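Local coordinates for uncharacterized protein MTH_862 (Methanothermobacter thermautotrophicus, PDB 2R47) that is of unknown function, an archaeal DUF2124 family member that forms a two-chain assembly with a beta-sheet running on across the subunit interface, at residues V23-V34 and V49-N59; G118-M128 and L138-I148. All blocks are in the same frame, centred on the assembly; numbering follows the deposited sequence. Where two conformers were deposited one is given.

Contact 1: V23-V34 and V49-N59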
loop_
_atom_site.group_PDB
_atom_site.type_symbol
_atom_site.label_atom_id
_atom_site.label_comp_id
_atom_site.label_asym_id
_atom_site.label_seq_id
_atom_site.Cartn_x
_atom_site.Cartn_y
_atom_site.Cartn_z
ATOM N N VAL A 23 2.731 -18.169 2.296
ATOM C CA VAL A 23 1.338 -18.643 2.405
ATOM C C VAL A 23 0.912 -19.660 1.325
ATOM O O VAL A 23 -0.281 -19.860 1.079
ATOM C CB VAL A 23 0.336 -17.454 2.426
ATOM C CG1 VAL A 23 0.660 -16.563 3.647
ATOM C CG2 VAL A 23 0.406 -16.651 1.121
ATOM N N LYS A 24 1.876 -20.338 0.733
ATOM C CA LYS A 24 1.585 -21.182 -0.421
ATOM C C LYS A 24 0.529 -22.236 -0.169
ATOM O O LYS A 24 -0.224 -22.558 -1.068
ATOM C CB LYS A 24 2.854 -21.863 -0.926
ATOM C CG LYS A 24 3.646 -22.641 0.100
ATOM C CD LYS A 24 5.017 -23.081 -0.514
ATOM C CE LYS A 24 5.594 -24.344 0.151
ATOM N NZ LYS A 24 7.103 -24.548 -0.114
ATOM N N ASP A 25 0.497 -22.787 1.039
ATOM C CA ASP A 25 -0.418 -23.888 1.355
ATOM C C ASP A 25 -1.723 -23.440 1.995
ATOM O O ASP A 25 -2.567 -24.283 2.329
ATOM C CB ASP A 25 0.283 -24.910 2.268
ATOM C CG ASP A 25 1.412 -25.659 1.546
ATOM O OD1 ASP A 25 1.242 -25.985 0.351
ATOM O OD2 ASP A 25 2.464 -25.905 2.172
ATOM N N ALA A 26 -1.906 -22.129 2.143
ATOM C CA ALA A 26 -3.084 -21.571 2.826
ATOM C C ALA A 26 -4.282 -21.480 1.911
ATOM O O ALA A 26 -4.137 -21.249 0.717
ATOM C CB ALA A 26 -2.778 -20.149 3.378
ATOM N N GLU A 27 -5.478 -21.582 2.488
ATOM C CA GLU A 27 -6.724 -21.389 1.757
ATOM C C GLU A 27 -7.304 -19.985 2.039
ATOM O O GLU A 27 -7.916 -19.383 1.172
ATOM C CB GLU A 27 -7.787 -22.411 2.218
ATOM C CG GLU A 27 -7.524 -23.864 1.884
ATOM C CD GLU A 27 -8.678 -24.831 2.311
ATOM O OE1 GLU A 27 -9.602 -24.485 3.132
ATOM O OE2 GLU A 27 -8.641 -25.973 1.801
ATOM N N ARG A 28 -7.196 -19.543 3.304
ATOM C CA ARG A 28 -7.906 -18.364 3.770
ATOM C C ARG A 28 -6.923 -17.565 4.605
ATOM O O ARG A 28 -6.379 -18.083 5.584
ATOM C CB ARG A 28 -9.137 -18.770 4.601
ATOM C CG ARG A 28 -10.023 -17.607 5.058
ATOM C CD ARG A 28 -11.429 -18.029 5.559
ATOM N NE ARG A 28 -12.058 -16.981 6.380
ATOM C CZ ARG A 28 -12.881 -16.064 5.899
ATOM N NH1 ARG A 28 -13.204 -16.065 4.604
ATOM N NH2 ARG A 28 -13.429 -15.184 6.697
ATOM N N ILE A 29 -6.712 -16.316 4.194
ATOM C CA ILE A 29 -5.807 -15.420 4.906
ATOM C C ILE A 29 -6.584 -14.245 5.481
ATOM O O ILE A 29 -7.471 -13.697 4.831
ATOM C CB ILE A 29 -4.691 -14.909 3.982
ATOM C CG1 ILE A 29 -3.892 -16.090 3.416
ATOM C CG2 ILE A 29 -3.722 -13.951 4.757
ATOM C CD1 ILE A 29 -2.871 -15.687 2.370
ATOM N N GLY A 30 -6.238 -13.868 6.701
ATOM C CA GLY A 30 -6.845 -12.733 7.392
ATOM C C GLY A 30 -5.725 -11.747 7.601
ATOM O O GLY A 30 -4.650 -12.150 8.008
ATOM N N PHE A 31 -5.957 -10.482 7.268
ATOM C CA PHE A 31 -4.958 -9.410 7.544
ATOM C C PHE A 31 -5.585 -8.520 8.594
ATOM O O PHE A 31 -6.670 -8.034 8.343
ATOM C CB PHE A 31 -4.715 -8.577 6.270
ATOM C CG PHE A 31 -4.089 -9.370 5.131
ATOM C CD1 PHE A 31 -2.716 -9.391 4.956
ATOM C CD2 PHE A 31 -4.904 -10.044 4.201
ATOM C CE1 PHE A 31 -2.130 -10.085 3.887
ATOM C CE2 PHE A 31 -4.324 -10.761 3.119
ATOM C CZ PHE A 31 -2.937 -10.775 2.978
ATOM N N ALA A 32 -4.909 -8.322 9.734
ATOM C CA ALA A 32 -5.444 -7.482 10.819
ATOM C C ALA A 32 -4.560 -6.259 10.943
ATOM O O ALA A 32 -3.342 -6.367 11.088
ATOM C CB ALA A 32 -5.461 -8.256 12.127
ATOM N N GLY A 33 -5.165 -5.088 10.885
ATOM C CA GLY A 33 -4.352 -3.885 11.055
ATOM C C GLY A 33 -5.174 -2.641 11.318
ATOM O O GLY A 33 -6.412 -2.654 11.286
ATOM N N VAL A 34 -4.462 -1.550 11.538
ATOM C CA VAL A 34 -5.116 -0.268 11.776
ATOM C C VAL A 34 -5.704 0.311 10.480
ATOM O O VAL A 34 -4.987 0.540 9.509
ATOM C CB VAL A 34 -4.103 0.699 12.339
ATOM C CG1 VAL A 34 -4.788 2.045 12.621
ATOM C CG2 VAL A 34 -3.523 0.110 13.610
ATOM N N VAL A 49 -1.981 -12.582 -3.530
ATOM C CA VAL A 49 -2.526 -13.927 -3.328
ATOM C C VAL A 49 -4.034 -13.947 -3.563
ATOM O O VAL A 49 -4.771 -14.617 -2.839
ATOM C CB VAL A 49 -2.159 -14.524 -1.945
ATOM C CG1 VAL A 49 -0.635 -14.693 -1.843
ATOM C CG2 VAL A 49 -2.709 -13.651 -0.760
ATOM N N ARG A 50 -4.470 -13.299 -4.650
ATOM C CA ARG A 50 -5.899 -13.090 -4.895
ATOM C C ARG A 50 -6.630 -14.390 -5.224
ATOM O O ARG A 50 -7.865 -14.418 -5.283
ATOM C CB ARG A 50 -6.093 -12.078 -6.025
ATOM C CG ARG A 50 -5.284 -12.393 -7.292
ATOM C CD ARG A 50 -5.543 -11.307 -8.335
ATOM N NE ARG A 50 -4.805 -11.479 -9.594
ATOM C CZ ARG A 50 -3.492 -11.245 -9.742
ATOM N NH1 ARG A 50 -2.764 -10.858 -8.695
ATOM N NH2 ARG A 50 -2.888 -11.396 -10.931
ATOM N N ASP A 51 -5.865 -15.458 -5.448
ATOM C CA ASP A 51 -6.434 -16.804 -5.607
ATOM C C ASP A 51 -7.065 -17.358 -4.320
ATOM O O ASP A 51 -7.866 -18.340 -4.334
ATOM C CB ASP A 51 -5.367 -17.784 -6.157
ATOM C CG ASP A 51 -4.066 -17.816 -5.328
ATOM O OD1 ASP A 51 -3.351 -16.807 -5.214
ATOM O OD2 ASP A 51 -3.728 -18.907 -4.824
ATOM N N LYS A 52 -6.666 -16.787 -3.187
ATOM C CA LYS A 52 -7.098 -17.281 -1.895
ATOM C C LYS A 52 -8.336 -16.527 -1.466
ATOM O O LYS A 52 -8.750 -15.606 -2.128
ATOM C CB LYS A 52 -5.986 -17.098 -0.873
ATOM C CG LYS A 52 -4.812 -18.007 -1.190
ATOM C CD LYS A 52 -3.719 -17.819 -0.203
ATOM C CE LYS A 52 -2.426 -18.486 -0.725
ATOM N NZ LYS A 52 -2.631 -19.886 -1.226
ATOM N N ASP A 53 -8.960 -16.977 -0.385
ATOM C CA ASP A 53 -10.118 -16.255 0.151
ATOM C C ASP A 53 -9.570 -15.394 1.298
ATOM O O ASP A 53 -9.103 -15.895 2.332
ATOM C CB ASP A 53 -11.236 -17.199 0.642
ATOM C CG ASP A 53 -12.245 -17.587 -0.476
ATOM O OD1 ASP A 53 -12.162 -17.093 -1.626
ATOM O OD2 ASP A 53 -13.162 -18.393 -0.175
ATOM N N ASN A 54 -9.601 -14.069 1.097
ATOM C CA ASN A 54 -8.874 -13.168 2.009
ATOM C C ASN A 54 -9.845 -12.205 2.686
ATOM O O ASN A 54 -10.862 -11.768 2.078
ATOM C CB ASN A 54 -7.910 -12.323 1.200
ATOM C CG ASN A 54 -6.853 -13.176 0.459
ATOM O OD1 ASN A 54 -6.314 -14.107 1.045
ATOM N ND2 ASN A 54 -6.606 -12.866 -0.806
ATOM N N ILE A 55 -9.522 -11.857 3.908
ATOM C CA ILE A 55 -10.322 -10.870 4.647
ATOM C C ILE A 55 -9.438 -9.835 5.357
ATOM O O ILE A 55 -8.252 -10.100 5.646
ATOM C CB ILE A 55 -11.253 -11.532 5.731
ATOM C CG1 ILE A 55 -10.421 -12.163 6.860
ATOM C CG2 ILE A 55 -12.223 -12.627 5.120
ATOM C CD1 ILE A 55 -11.315 -12.821 8.014
ATOM N N PHE A 56 -10.044 -8.675 5.679
ATOM C CA PHE A 56 -9.333 -7.593 6.404
ATOM C C PHE A 56 -10.052 -7.429 7.732
ATOM O O PHE A 56 -11.280 -7.242 7.750
ATOM C CB PHE A 56 -9.398 -6.287 5.645
ATOM C CG PHE A 56 -8.849 -5.114 6.453
ATOM C CD1 PHE A 56 -7.489 -5.111 6.817
ATOM C CD2 PHE A 56 -9.680 -4.091 6.904
ATOM C CE1 PHE A 56 -6.949 -4.089 7.594
ATOM C CE2 PHE A 56 -9.150 -3.055 7.697
ATOM C CZ PHE A 56 -7.799 -3.063 8.047
ATOM N N ILE A 57 -9.293 -7.517 8.813
ATOM C CA ILE A 57 -9.824 -7.381 10.163
ATOM C C ILE A 57 -9.359 -6.019 10.660
ATOM O O ILE A 57 -8.168 -5.805 10.775
ATOM C CB ILE A 57 -9.262 -8.501 11.064
ATOM C CG1 ILE A 57 -9.724 -9.891 10.579
ATOM C CG2 ILE A 57 -9.588 -8.256 12.572
ATOM C CD1 ILE A 57 -8.766 -10.977 11.068
ATOM N N PRO A 58 -10.302 -5.101 10.934
ATOM C CA PRO A 58 -9.915 -3.798 11.440
ATOM C C PRO A 58 -9.540 -3.859 12.927
ATOM O O PRO A 58 -10.320 -4.324 13.771
ATOM C CB PRO A 58 -11.161 -2.945 11.193
ATOM C CG PRO A 58 -12.323 -3.907 11.377
ATOM C CD PRO A 58 -11.776 -5.220 10.774
ATOM N N ASN A 59 -8.343 -3.366 13.237
ATOM C CA ASN A 59 -7.799 -3.419 14.591
ATOM C C ASN A 59 -7.821 -4.853 15.082
ATOM O O ASN A 59 -7.214 -5.686 14.467
ATOM C CB ASN A 59 -8.553 -2.433 15.506
ATOM C CG ASN A 59 -8.340 -0.992 15.076
ATOM O OD1 ASN A 59 -7.205 -0.541 14.939
ATOM N ND2 ASN A 59 -9.417 -0.307 14.761
#
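The Phe-31 ring has the carbonyl oxygen of Ile-55 at its edge, in the ring plane, with Phe-31 CD2 3.6 Å from Ile-55 O. One face of the ring carries Ile-29 CG2 from its own strand. The Phe-56 ring has Pro-58 N over one face. Phe-56 CZ lies 3.5 Å from Gly-33 O, an oblique approach. Phe-56 CG is anti to the backbone N (chi1 172°), which carries the ring along beside Gly-33. On the opposite face of the sheet from Phe-31, in the conformer given, the Arg-28 guanidinium has Ile-55 CG2 over one face. Its extended chain ends at Gly-83 O, to which NH2 is hydrogen-bonded. Lys-52 bends at its last torsion (chi4 -48°), and Lys-52 NZ bonds to Ala-26 O at 2.8 Å. On the way Lys-52 CD passes beside Ile-29 CD1. Six ladder bonds run from Asp-53 N to Gly-33 N, among them Ile-57 N to Phe-31 O at 2.7 Å. Asn-59 N then bonds to Gly-33 O. Helix 40-48 joins the strands and packs on the Phe-31 and Phe-56 face. Two adjacent parallel strands with a connecting helix form a beta-alpha-beta crossover, the unit of alpha/beta sheets.

Contact 2: G118-M128 and L138-I148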
loop_
_atom_site.group_PDB
_atom_site.type_symbol
_atom_site.label_atom_id
_atom_site.label_comp_id
_atom_site.label_asym_id
_atom_site.label_seq_id
_atom_site.Cartn_x
_atom_site.Cartn_y
_atom_site.Cartn_z
ATOM N N GLY A 118 -3.281 -23.261 12.712
ATOM C CA GLY A 118 -2.996 -22.294 11.642
ATOM C C GLY A 118 -1.686 -21.545 11.903
ATOM O O GLY A 118 -1.046 -21.755 12.925
ATOM N N GLU A 119 -1.254 -20.707 10.960
ATOM C CA GLU A 119 0.027 -20.020 11.066
ATOM C C GLU A 119 -0.210 -18.570 11.480
ATOM O O GLU A 119 -1.125 -17.932 10.943
ATOM C CB GLU A 119 0.714 -20.065 9.703
ATOM C CG GLU A 119 1.911 -19.151 9.514
ATOM C CD GLU A 119 2.690 -19.458 8.245
ATOM O OE1 GLU A 119 2.825 -20.651 7.906
ATOM O OE2 GLU A 119 3.175 -18.520 7.585
ATOM N N LEU A 120 0.618 -18.064 12.399
ATOM C CA LEU A 120 0.570 -16.675 12.765
ATOM C C LEU A 120 1.743 -15.986 12.058
ATOM O O LEU A 120 2.906 -16.385 12.220
ATOM C CB LEU A 120 0.695 -16.506 14.276
ATOM C CG LEU A 120 0.653 -15.064 14.777
ATOM C CD1 LEU A 120 -0.768 -14.465 14.378
ATOM C CD2 LEU A 120 1.039 -14.970 16.307
ATOM N N MET A 121 1.439 -14.921 11.325
ATOM C CA MET A 121 2.461 -14.150 10.646
ATOM C C MET A 121 2.394 -12.664 10.977
ATOM O O MET A 121 1.356 -12.157 11.392
ATOM C CB MET A 121 2.308 -14.310 9.128
ATOM C CG MET A 121 2.681 -15.692 8.649
ATOM S SD MET A 121 2.695 -15.836 6.845
ATOM C CE MET A 121 3.349 -14.206 6.340
ATOM N N GLY A 122 3.522 -11.992 10.787
ATOM C CA GLY A 122 3.561 -10.550 10.800
ATOM C C GLY A 122 4.158 -9.973 9.538
ATOM O O GLY A 122 5.157 -10.476 8.988
ATOM N N LEU A 123 3.594 -8.872 9.095
ATOM C CA LEU A 123 4.131 -8.197 7.939
ATOM C C LEU A 123 4.293 -6.766 8.416
ATOM O O LEU A 123 3.322 -6.138 8.823
ATOM C CB LEU A 123 3.082 -8.273 6.837
ATOM C CG LEU A 123 3.390 -8.199 5.368
ATOM C CD1 LEU A 123 4.321 -9.343 4.984
ATOM C CD2 LEU A 123 2.018 -8.351 4.620
ATOM N N CYS A 124 5.523 -6.252 8.459
ATOM C CA CYS A 124 5.694 -4.900 8.980
ATOM C C CYS A 124 6.837 -4.165 8.256
ATOM O O CYS A 124 7.508 -4.730 7.393
ATOM C CB CYS A 124 5.956 -4.941 10.508
ATOM S SG CYS A 124 7.465 -5.826 10.983
ATOM N N TYR A 125 7.013 -2.891 8.610
ATOM C CA TYR A 125 8.067 -2.083 8.070
ATOM C C TYR A 125 8.926 -1.600 9.228
ATOM O O TYR A 125 8.421 -1.403 10.338
ATOM C CB TYR A 125 7.524 -0.903 7.268
ATOM C CG TYR A 125 6.814 -1.360 6.012
ATOM C CD1 TYR A 125 7.473 -1.402 4.769
ATOM C CD2 TYR A 125 5.500 -1.832 6.088
ATOM C CE1 TYR A 125 6.794 -1.853 3.621
ATOM C CE2 TYR A 125 4.839 -2.325 4.960
ATOM C CZ TYR A 125 5.483 -2.339 3.733
ATOM O OH TYR A 125 4.751 -2.830 2.661
ATOM N N MET A 126 10.204 -1.367 8.933
ATOM C CA MET A 126 11.150 -0.756 9.867
ATOM C C MET A 126 11.241 -1.538 11.175
ATOM O O MET A 126 11.421 -0.932 12.246
ATOM C CB MET A 126 10.784 0.729 10.132
ATOM C CG MET A 126 10.573 1.535 8.839
ATOM S SD MET A 126 11.899 1.444 7.630
ATOM C CE MET A 126 13.117 2.502 8.441
ATOM N N ASP A 127 11.068 -2.867 11.096
ATOM C CA ASP A 127 11.267 -3.783 12.236
ATOM C C ASP A 127 10.278 -3.531 13.379
ATOM O O ASP A 127 10.616 -3.701 14.557
ATOM C CB ASP A 127 12.700 -3.689 12.744
ATOM C CG ASP A 127 13.257 -5.020 13.219
ATOM O OD1 ASP A 127 12.626 -6.099 13.003
ATOM O OD2 ASP A 127 14.364 -4.964 13.814
ATOM N N MET A 128 9.070 -3.115 13.033
ATOM C CA MET A 128 8.126 -2.641 14.038
ATOM C C MET A 128 7.855 -3.696 15.090
ATOM O O MET A 128 7.805 -3.372 16.285
ATOM C CB MET A 128 6.799 -2.230 13.364
ATOM C CG MET A 128 5.940 -1.288 14.182
ATOM S SD MET A 128 6.677 0.362 14.382
ATOM C CE MET A 128 6.898 0.848 12.657
ATOM N N LEU A 138 4.463 -12.667 21.519
ATOM C CA LEU A 138 3.653 -13.519 20.591
ATOM C C LEU A 138 4.523 -14.632 19.996
ATOM O O LEU A 138 5.716 -14.489 19.919
ATOM C CB LEU A 138 3.087 -12.689 19.435
ATOM C CG LEU A 138 2.153 -11.528 19.729
ATOM C CD1 LEU A 138 1.679 -10.821 18.464
ATOM C CD2 LEU A 138 0.951 -12.039 20.538
ATOM N N ASP A 139 3.928 -15.735 19.565
ATOM C CA ASP A 139 4.675 -16.815 18.933
ATOM C C ASP A 139 4.462 -16.729 17.409
ATOM O O ASP A 139 3.595 -17.444 16.855
ATOM C CB ASP A 139 4.188 -18.164 19.487
ATOM C CG ASP A 139 4.892 -19.361 18.855
ATOM O OD1 ASP A 139 6.009 -19.219 18.350
ATOM O OD2 ASP A 139 4.318 -20.467 18.869
ATOM N N PHE A 140 5.189 -15.831 16.746
ATOM C CA PHE A 140 5.091 -15.742 15.269
ATOM C C PHE A 140 5.700 -16.982 14.600
ATOM O O PHE A 140 6.809 -17.411 14.972
ATOM C CB PHE A 140 5.830 -14.500 14.734
ATOM C CG PHE A 140 5.112 -13.227 14.950
ATOM C CD1 PHE A 140 3.998 -12.899 14.178
ATOM C CD2 PHE A 140 5.615 -12.284 15.866
ATOM C CE1 PHE A 140 3.331 -11.651 14.352
ATOM C CE2 PHE A 140 4.980 -11.055 16.047
ATOM C CZ PHE A 140 3.827 -10.732 15.292
ATOM N N ASP A 141 5.001 -17.524 13.596
ATOM C CA ASP A 141 5.614 -18.526 12.740
ATOM C C ASP A 141 6.506 -17.935 11.666
ATOM O O ASP A 141 7.502 -18.530 11.283
ATOM C CB ASP A 141 4.552 -19.441 12.108
ATOM C CG ASP A 141 3.780 -20.218 13.162
ATOM O OD1 ASP A 141 4.396 -21.043 13.863
ATOM O OD2 ASP A 141 2.574 -19.977 13.323
ATOM N N CYS A 142 6.161 -16.741 11.164
ATOM C CA CYS A 142 6.972 -16.143 10.107
ATOM C C CYS A 142 6.738 -14.640 10.182
ATOM O O CYS A 142 5.604 -14.223 10.382
ATOM C CB CYS A 142 6.548 -16.680 8.696
ATOM S SG CYS A 142 7.275 -15.811 7.240
ATOM N N VAL A 143 7.783 -13.834 9.997
ATOM C CA VAL A 143 7.601 -12.389 9.934
ATOM C C VAL A 143 8.300 -11.941 8.655
ATOM O O VAL A 143 9.390 -12.406 8.364
ATOM C CB VAL A 143 8.208 -11.626 11.196
ATOM C CG1 VAL A 143 8.321 -10.090 10.916
ATOM C CG2 VAL A 143 7.311 -11.881 12.432
ATOM N N ILE A 144 7.680 -11.052 7.895
ATOM C CA ILE A 144 8.334 -10.446 6.769
ATOM C C ILE A 144 8.430 -8.960 7.095
ATOM O O ILE A 144 7.418 -8.331 7.377
ATOM C CB ILE A 144 7.494 -10.650 5.482
ATOM C CG1 ILE A 144 7.460 -12.151 5.134
ATOM C CG2 ILE A 144 8.145 -9.861 4.321
ATOM C CD1 ILE A 144 6.330 -12.550 4.194
ATOM N N ASN A 145 9.655 -8.452 7.166
ATOM C CA ASN A 145 9.918 -7.070 7.541
ATOM C C ASN A 145 10.579 -6.338 6.383
ATOM O O ASN A 145 11.531 -6.860 5.813
ATOM C CB ASN A 145 10.836 -7.017 8.765
ATOM C CG ASN A 145 11.230 -5.583 9.113
ATOM O OD1 ASN A 145 10.386 -4.699 9.172
ATOM N ND2 ASN A 145 12.520 -5.351 9.307
ATOM N N ALA A 146 10.114 -5.146 6.027
ATOM C CA ALA A 146 10.815 -4.399 4.965
ATOM C C ALA A 146 11.287 -3.036 5.455
ATOM O O ALA A 146 10.605 -2.418 6.298
ATOM C CB ALA A 146 9.878 -4.183 3.773
ATOM N N ASP A 147 12.378 -2.508 4.875
ATOM C CA ASP A 147 12.781 -1.165 5.203
ATOM C C ASP A 147 12.602 -0.321 3.972
ATOM O O ASP A 147 12.816 -0.792 2.864
ATOM C CB ASP A 147 14.258 -1.090 5.634
ATOM C CG ASP A 147 14.527 -1.848 6.929
ATOM O OD1 ASP A 147 13.618 -2.057 7.734
ATOM O OD2 ASP A 147 15.658 -2.283 7.120
ATOM N N ILE A 148 12.242 0.937 4.184
ATOM C CA ILE A 148 11.951 1.863 3.096
ATOM C C ILE A 148 12.878 3.065 3.223
ATOM O O ILE A 148 13.036 3.611 4.315
ATOM C CB ILE A 148 10.500 2.438 3.232
ATOM C CG1 ILE A 148 9.443 1.337 3.256
ATOM C CG2 ILE A 148 10.194 3.534 2.145
ATOM C CD1 ILE A 148 9.513 0.345 2.135
#
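Leu-123 and Ile-144 lie side by side and point the same way. Leu-123 CD1 presses on Ile-144 CB at 3.5 Å, a tight contact. Met-121 meets the same isoleucine at an angle, CE to CD1. Further along this face, Tyr-125 lies at a slant to Ile-148, with Tyr-125 CD1 3.7 Å from Ile-148 CG1. Tyr-125 CD1 also touches Ala-146 CB.

On the other face, Phe-140 sits by Gly-122. Phe-140 CD1 is 3.5 Å from Gly-122 N, an oblique approach, and Val-143 CG2 covers one ring face. The lack of a side chain at Gly-122 lets the ring come this close. Leu-120 crosses the Phe-140 side chain obliquely, CG to CD1, and Leu-120 CD2 reaches Asp-139 O.

Asp-141 turns back to the start of the other strand. Asp-141 OD2 takes Leu-120 N at 2.9 Å through the anti lone pair, in a nearly straight bond (168°). Asp-141 N returns a bond to Leu-120 O, and the bond from Cys-142 N to that oxygen is weak. At the far end Asn-145 has CG anti to the backbone N (chi1 175°), which brings Asn-145 OD1 to Asp-127 N at 2.7 Å. Its amide plane is 28° from the Asp-127 carboxylate, and the two side chains cross at about a right angle. Met-126 SD weakly accepts Ile-148 N at 3.5 Å.

Asp-141 OD2 and Asn-145 OD1 thus satisfy the backbone N-H groups of Leu-120 and Asp-127. This fixes the loop before strand 142-148 and the turn after strand 118-125, while packing between them is mainly apolar.

Overall arrangement
Contacts 1 and 2 belong to one mixed sheet and lie on opposite sides of the chain's centre, their centres about 14 Å apart. Strand 88-91 runs between them, pairing with 28-33 on one side and 118-125 on the other. Contact 1 closes before contact 2 opens along the chain. Each joins two parallel strands linked by helix. The contacts meet where Val-23 CG1 packs on Met-121 SD, at 3.9 Å. Both also touch the second subunit. Tyr-73 of that subunit packs on Phe-56 and Pro-58, while 142-148 pairs antiparallel with one of its strands. Contact 2 thus carries the sheet across the interface, while contact 1 touches the second subunit by packing.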